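Local coordinates for signal recognition particle 19 kDa protein (Pyrococcus furiosus, PDB 3DLU) that probably binds 7S RNA directly and helps the 54 kDa subunit join the archaeal signal recognition particle, which targets nascent membrane proteins to the membrane, at residues A[4-8]-A[9-13]; A[22-25]-A[26-29]. All coordinates share one frame; numbering follows the deposited sequence. Where two conformers were deposited one is given.

Both interactions are local turns of continuous chain, closed by backbone amides that bond to carbonyls three or four residues back. Both are partly buried, but interaction 1 has no exposed residue among those that touch, whereas Arg-25 and Ser-26 of interaction 2 are exposed. Interaction 1 runs from strand 3-6 into the 3-10 turn that follows it and adds a backbone-to-carboxylate hydrogen bond and an aromatic face. Interaction 2 belongs to the long loop before helix 34-43; its side-chain contacts are apolar. The two meet directly: Glu-10 O lies 2.8 Å from Ile-22 N and Ser-13 N lies 2.9 Å from Val-29 O, both probable hydrogen bonds. Helix 81-100 borders both.

Interaction 1 of 2, residues A[4-8]-A[9-13]; sequences FVVWP and SELDS
Ser-9 lays its CB over the six-membered ring of Trp-7, 3.5 Å from the ring centroid and only 8° off the normal, which defines a CH-pi contact on the face. Its OG sits over the same face, 3.6 Å from Trp-7 CZ2. The indole reaches this place because its CG is anti to the Trp-7 backbone N (chi1 173°), which swings the ring to the side of the chain where the turn comes back. Glu-10 folds back as well: an extended chain beyond CG carries OE1 to within 3.0 Å of Trp-7 N. That bond is nearly straight at the hydrogen (170°), although the amide meets the oxygen from well above the carboxylate plane.

The backbone supplies the frame. Glu-10 N donates to Trp-7 O at 2.8 Å and Leu-11 N to Pro-8 O at 3.1 Å, successive three-residue steps that identify a 3-10 turn. With Trp-7 in the N-cap place, the Glu-10 bond to its N resembles one half of a capping box; tryptophan has no side-chain acceptor to reciprocate. Val-6 and Leu-11 cross at about a right angle, Val-6 CG1 3.9 Å from Leu-11 CD2. Val-6 also touches Ile-37 of helix 34-43 and Leu-85 of helix 81-100; Trp-7 packs on Met-72 and Glu-10 on Val-5 of the second subunit. Replacing Trp-7 by an alanine would probably leave Ser-9 CB without its aromatic face and open a gap beside Glu-10 CG.

Glu-10 OE2 forms a salt bridge with Lys-81, which also bonds Val-5 O. Held through both oxygens, this buried carboxylate is likely to stay ionised and resist rotation.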
loop_
_atom_site.group_PDB
_atom_site.type_symbol
_atom_site.label_atom_id
_atom_site.label_comp_id
_atom_site.label_asym_id
_atom_site.label_seq_id
_atom_site.Cartn_x
_atom_site.Cartn_y
_atom_site.Cartn_z
ATOM N N PHE A 4 -0.780 8.666 16.114
ATOM C CA PHE A 4 0.033 7.452 16.151
ATOM C C PHE A 4 -0.505 6.415 15.182
ATOM O O PHE A 4 -1.618 6.544 14.670
ATOM C CB PHE A 4 0.103 6.868 17.575
ATOM C CG PHE A 4 -1.247 6.639 18.197
ATOM C CD1 PHE A 4 -1.813 7.592 19.033
ATOM C CD2 PHE A 4 -1.965 5.486 17.921
ATOM C CE1 PHE A 4 -3.068 7.391 19.593
ATOM C CE2 PHE A 4 -3.229 5.276 18.477
ATOM C CZ PHE A 4 -3.778 6.227 19.313
ATOM N N VAL A 5 0.289 5.379 14.944
ATOM C CA VAL A 5 -0.109 4.300 14.066
ATOM C C VAL A 5 -0.788 3.184 14.864
ATOM O O VAL A 5 -0.422 2.910 16.005
ATOM C CB VAL A 5 1.112 3.735 13.295
ATOM C CG1 VAL A 5 2.138 3.131 14.261
ATOM C CG2 VAL A 5 0.671 2.712 12.264
ATOM N N VAL A 6 -1.802 2.579 14.261
ATOM C CA VAL A 6 -2.371 1.329 14.757
ATOM C C VAL A 6 -2.106 0.237 13.730
ATOM O O VAL A 6 -2.469 0.347 12.554
ATOM C CB VAL A 6 -3.871 1.448 15.047
ATOM C CG1 VAL A 6 -4.446 0.090 15.503
ATOM C CG2 VAL A 6 -4.125 2.519 16.115
ATOM N N TRP A 7 -1.432 -0.813 14.174
ATOM C CA TRP A 7 -1.154 -1.958 13.333
ATOM C C TRP A 7 -2.076 -3.078 13.865
ATOM O O TRP A 7 -2.041 -3.383 15.060
ATOM C CB TRP A 7 0.349 -2.284 13.438
ATOM C CG TRP A 7 0.774 -3.542 12.751
ATOM C CD1 TRP A 7 0.485 -3.918 11.471
ATOM C CD2 TRP A 7 1.606 -4.576 13.296
ATOM N NE1 TRP A 7 1.064 -5.143 11.193
ATOM C CE2 TRP A 7 1.760 -5.562 12.298
ATOM C CE3 TRP A 7 2.227 -4.767 14.535
ATOM C CZ2 TRP A 7 2.515 -6.727 12.502
ATOM C CZ3 TRP A 7 2.978 -5.927 14.736
ATOM C CH2 TRP A 7 3.107 -6.889 13.721
ATOM N N PRO A 8 -2.959 -3.626 13.012
ATOM C CA PRO A 8 -4.010 -4.527 13.519
ATOM C C PRO A 8 -3.473 -5.660 14.406
ATOM O O PRO A 8 -4.143 -6.065 15.357
ATOM C CB PRO A 8 -4.629 -5.088 12.234
ATOM C CG PRO A 8 -4.468 -3.954 11.246
ATOM C CD PRO A 8 -3.080 -3.423 11.555
ATOM N N SER A 9 -2.286 -6.176 14.116
ATOM C CA SER A 9 -1.737 -7.255 14.959
ATOM C C SER A 9 -1.557 -6.863 16.423
ATOM O O SER A 9 -1.551 -7.725 17.306
ATOM C CB SER A 9 -0.410 -7.778 14.384
ATOM O OG SER A 9 -0.649 -8.367 13.116
ATOM N N GLU A 10 -1.420 -5.565 16.682
ATOM C CA GLU A 10 -1.270 -5.068 18.052
ATOM C C GLU A 10 -2.445 -5.457 18.949
ATOM O O GLU A 10 -2.283 -5.594 20.152
ATOM C CB GLU A 10 -1.086 -3.540 18.057
ATOM C CG GLU A 10 0.260 -3.095 17.450
ATOM C CD GLU A 10 0.304 -1.600 17.143
ATOM O OE1 GLU A 10 -0.767 -0.964 17.083
ATOM O OE2 GLU A 10 1.412 -1.062 16.946
ATOM N N LEU A 11 -3.623 -5.655 18.359
ATOM C CA LEU A 11 -4.797 -5.987 19.153
ATOM C C LEU A 11 -5.449 -7.307 18.715
ATOM O O LEU A 11 -6.665 -7.471 18.829
ATOM C CB LEU A 11 -5.811 -4.838 19.116
ATOM C CG LEU A 11 -6.356 -4.404 17.756
ATOM C CD1 LEU A 11 -7.864 -4.073 17.851
ATOM C CD2 LEU A 11 -5.582 -3.204 17.218
ATOM N N ASP A 12 -4.633 -8.239 18.219
ATOM C CA ASP A 12 -5.128 -9.488 17.652
ATOM C C ASP A 12 -4.886 -10.627 18.655
ATOM O O ASP A 12 -3.738 -11.032 18.906
ATOM C CB ASP A 12 -4.407 -9.764 16.325
ATOM C CG ASP A 12 -4.962 -10.973 15.566
ATOM O OD1 ASP A 12 -5.726 -11.782 16.139
ATOM O OD2 ASP A 12 -4.604 -11.118 14.372
ATOM N N SER A 13 -5.975 -11.130 19.225
ATOM C CA SER A 13 -5.905 -12.152 20.279
ATOM C C SER A 13 -5.368 -13.477 19.771
ATOM O O SER A 13 -5.016 -14.358 20.561
ATOM C CB SER A 13 -7.292 -12.360 20.904
ATOM O OG SER A 13 -8.212 -12.804 19.933
#

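Interaction 2 of 2, residues A[22-25]-A[26-29]; sequences IVPR and SIAV
Ser-26 takes the second corner of a turn that starts at Pro-24: its N lies 3.2 Å from Pro-24 O, but at too poor an angle to bond, and its CB points away from the preceding residues. Ile-27 is the first to close the turn. Its N donates to Pro-24 O at 3.0 Å along a bent path (132° at the hydrogen), approaching from above the carbonyl plane. The Ile-27 side chain runs beside the proline ring and in the same direction, with CD1 3.9 Å from Pro-24 CG.

Ala-28 N reaches the same oxygen, also at 3.0 Å but almost straight (176°) and close to the line of the C=O. One carbonyl thus receives two amides, and with helical backbone angles at Arg-25, Ser-26 and Ile-27 this is an alpha-turn that encloses a beta-turn.

The methyl of Ala-28 points toward segment 22-25, where its CB meets Val-23 CG2 at 3.7 Å. With Val-23 CG1 anti to the carbonyl carbon (chi1 -50°), CG2 is left between the backbone N and the carbonyl carbon, facing the alanine. Arg-93 of helix 81-100 bonds the carbonyls of Ile-27 and Ala-28, and Val-29 leaves the turn to pair through its backbone with Leu-11 and Ser-13.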
loop_
_atom_site.group_PDB
_atom_site.type_symbol
_atom_site.label_atom_id
_atom_site.label_comp_id
_atom_site.label_asym_id
_atom_site.label_seq_id
_atom_site.Cartn_x
_atom_site.Cartn_y
_atom_site.Cartn_z
ATOM N N ILE A 22 0.043 -6.265 21.576
ATOM C CA ILE A 22 0.341 -5.330 22.651
ATOM C C ILE A 22 -0.613 -5.528 23.813
ATOM O O ILE A 22 -0.195 -5.625 24.962
ATOM C CB ILE A 22 0.169 -3.856 22.186
ATOM C CG1 ILE A 22 1.089 -3.540 21.013
ATOM C CG2 ILE A 22 0.413 -2.895 23.338
ATOM C CD1 ILE A 22 1.362 -2.064 20.838
ATOM N N VAL A 23 -1.903 -5.578 23.514
ATOM C CA VAL A 23 -2.908 -5.550 24.578
ATOM C C VAL A 23 -3.162 -6.955 25.147
ATOM O O VAL A 23 -2.875 -7.943 24.488
ATOM C CB VAL A 23 -4.206 -4.907 24.103
ATOM C CG1 VAL A 23 -3.909 -3.567 23.423
ATOM C CG2 VAL A 23 -4.903 -5.810 23.145
ATOM N N PRO A 24 -3.682 -7.038 26.380
ATOM C CA PRO A 24 -3.974 -8.354 26.958
ATOM C C PRO A 24 -4.908 -9.156 26.066
ATOM O O PRO A 24 -5.802 -8.601 25.413
ATOM C CB PRO A 24 -4.657 -8.014 28.290
ATOM C CG PRO A 24 -4.128 -6.651 28.632
ATOM C CD PRO A 24 -3.960 -5.938 27.320
ATOM N N ARG A 25 -4.705 -10.466 26.059
ATOM C CA ARG A 25 -5.397 -11.336 25.126
ATOM C C ARG A 25 -6.920 -11.254 25.231
ATOM O O ARG A 25 -7.599 -11.304 24.215
ATOM C CB ARG A 25 -4.926 -12.785 25.285
ATOM C CG ARG A 25 -5.365 -13.686 24.146
ATOM C CD ARG A 25 -4.917 -15.129 24.367
ATOM N NE ARG A 25 -5.615 -15.703 25.512
ATOM C CZ ARG A 25 -5.756 -17.004 25.735
ATOM N NH1 ARG A 25 -5.245 -17.884 24.885
ATOM N NH2 ARG A 25 -6.427 -17.422 26.802
ATOM N N SER A 26 -7.451 -11.150 26.452
ATOM C CA SER A 26 -8.903 -11.061 26.639
ATOM C C SER A 26 -9.513 -9.744 26.115
ATOM O O SER A 26 -10.697 -9.704 25.758
ATOM C CB SER A 26 -9.271 -11.280 28.109
ATOM O OG SER A 26 -8.670 -10.282 28.905
ATOM N N ILE A 27 -8.707 -8.676 26.055
ATOM C CA ILE A 27 -9.185 -7.416 25.472
ATOM C C ILE A 27 -9.081 -7.462 23.940
ATOM O O ILE A 27 -10.018 -7.073 23.230
ATOM C CB ILE A 27 -8.444 -6.200 26.057
ATOM C CG1 ILE A 27 -8.756 -6.055 27.550
ATOM C CG2 ILE A 27 -8.832 -4.905 25.318
ATOM C CD1 ILE A 27 -7.760 -5.177 28.293
ATOM N N ALA A 28 -7.941 -7.950 23.449
ATOM C CA ALA A 28 -7.737 -8.202 22.027
ATOM C C ALA A 28 -8.884 -9.036 21.459
ATOM O O ALA A 28 -9.541 -9.791 22.193
ATOM C CB ALA A 28 -6.406 -8.931 21.818
ATOM N N VAL A 29 -9.112 -8.897 20.155
ATOM C CA VAL A 29 -10.122 -9.668 19.441
ATOM C C VAL A 29 -9.462 -10.484 18.341
ATOM O O VAL A 29 -8.336 -10.188 17.925
ATOM C CB VAL A 29 -11.219 -8.786 18.822
ATOM C CG1 VAL A 29 -12.007 -8.043 19.911
ATOM C CG2 VAL A 29 -10.608 -7.819 17.767
#